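Local coordinates for lipopolysaccharide biosynthesis protein wbpB (Thermus thermophilus, PDB 3O9Z) that acts as an NAD-dependent sugar dehydrogenase in the biosynthesis of 2,3-diacetamido-2,3-dideoxy-D-mannuronic acid, at the interface of chains A and B. Sequence-based numbering; all coordinates share one arbitrary frame. Chains: chain A/B, Lipopolysaccharide biosynthesis protein wbpB.

The interface of chains A and B. Residues chain A 164-165, 168-169; chain B 38, 50, 52, 54.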
# COMPACT_ATOMS: atom_id res chain seq x y z
N LYS A 164 19.09 5.26 6.89
CA LYS A 164 17.91 6.05 7.25
C LYS A 164 16.61 5.38 6.85
O LYS A 164 15.56 5.67 7.43
CB LYS A 164 18.03 7.42 6.56
CG LYS A 164 19.12 8.25 7.18
CD LYS A 164 18.85 8.63 8.57
CE LYS A 164 20.00 9.52 9.01
NZ LYS A 164 19.33 10.71 9.56
N TRP A 165 16.64 4.44 5.92
CA TRP A 165 15.42 3.75 5.52
C TRP A 165 14.88 2.91 6.69
O TRP A 165 13.68 2.68 6.76
CB TRP A 165 15.72 2.86 4.29
CG TRP A 165 16.81 1.89 4.57
CD1 TRP A 165 18.16 2.12 4.44
CD2 TRP A 165 16.69 0.57 5.13
NE1 TRP A 165 18.89 1.03 4.86
CE2 TRP A 165 18.01 0.07 5.30
CE3 TRP A 165 15.59 -0.23 5.50
CZ2 TRP A 165 18.27 -1.21 5.83
CZ3 TRP A 165 15.86 -1.54 5.96
CH2 TRP A 165 17.18 -1.95 6.17
N LYS A 168 12.07 4.21 8.80
CA LYS A 168 10.82 4.46 8.08
C LYS A 168 10.16 3.16 7.67
O LYS A 168 9.14 3.18 6.98
CB LYS A 168 11.06 5.39 6.88
CG LYS A 168 11.47 6.76 7.42
CD LYS A 168 11.47 7.79 6.28
CE LYS A 168 11.82 9.14 6.90
NZ LYS A 168 11.98 10.21 5.82
N SER A 169 10.67 2.04 8.20
CA SER A 169 10.16 0.71 7.81
C SER A 169 9.43 0.04 8.99
O SER A 169 9.45 0.51 10.14
CB SER A 169 11.36 -0.14 7.38
OG SER A 169 12.05 -0.65 8.50
N THR B 38 9.44 0.16 1.46
CA THR B 38 10.67 0.25 2.24
C THR B 38 11.57 -0.97 2.13
O THR B 38 12.54 -1.11 2.91
CB THR B 38 10.37 0.55 3.71
OG1 THR B 38 9.67 -0.59 4.23
CG2 THR B 38 9.49 1.78 3.88
N ALA B 50 22.84 7.70 2.75
CA ALA B 50 21.82 8.36 1.97
C ALA B 50 20.55 8.58 2.79
O ALA B 50 20.17 7.69 3.57
CB ALA B 50 21.48 7.55 0.70
N PHE B 52 16.43 8.87 3.18
CA PHE B 52 15.38 8.04 2.58
C PHE B 52 14.04 8.59 2.95
O PHE B 52 13.79 8.98 4.10
CB PHE B 52 15.54 6.57 3.03
CG PHE B 52 14.46 5.69 2.42
CD1 PHE B 52 14.50 5.31 1.09
CD2 PHE B 52 13.33 5.38 3.15
CE1 PHE B 52 13.49 4.55 0.51
CE2 PHE B 52 12.28 4.61 2.60
CZ PHE B 52 12.35 4.24 1.25
N THR B 54 9.67 7.87 2.20
CA THR B 54 8.50 7.20 1.63
C THR B 54 7.49 8.16 0.99
O THR B 54 6.64 7.76 0.18
CB THR B 54 7.74 6.34 2.67
OG1 THR B 54 7.32 7.16 3.76
CG2 THR B 54 8.65 5.22 3.17
O HOH W 1 21.39 6.28 5.47
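A loop and short 3-10 helix (166-168) of chain A lie against the strand 51-53 of chain B, in one patch of a two-fold symmetric interface of the deposited four-copy assembly, which may be the biological one. B:Phe52 is the apolar centre, and chain A hides 62 Å² of its surface. Its CG is anti to the backbone N (chi1 180°), which turns the ring face towards the CB of A:Trp165. That CB is set over the ring face 4.0 Å from the centroid as a CH-pi contact, while A:Trp165 CA lies 3.6 Å from B:Phe52 CD2 at the ring's rim. The indole, with CG in the crowded position between backbone N and carbonyl carbon (chi1 57°), takes little part in the ring contact. A:Lys168 runs alongside, extended beyond CG, and its terminal amine NZ donates to the backbone O of B:Phe52 at 2.8 Å. The 147° angle at this oxygen, with the donor in the carbonyl plane, indicates a well-directed bond; the lysine side chain supplies the donor and the backbone of chain B the acceptor. Just before the strand, water 1 bridges A:Lys164 N (2.9 Å) and B:Ala50 O (2.7 Å). B:Thr38 closes the opposite flank: its methyl CG2 meets A:Lys168 O at 3.4 Å, and its CB packs against A:Ser169 CB at 3.9 Å. In the fold, the chain A segment follows strand 152-160, within the C-terminal alpha/beta family region, whereas the chain B residues belong to the NAD-binding Rossmann region.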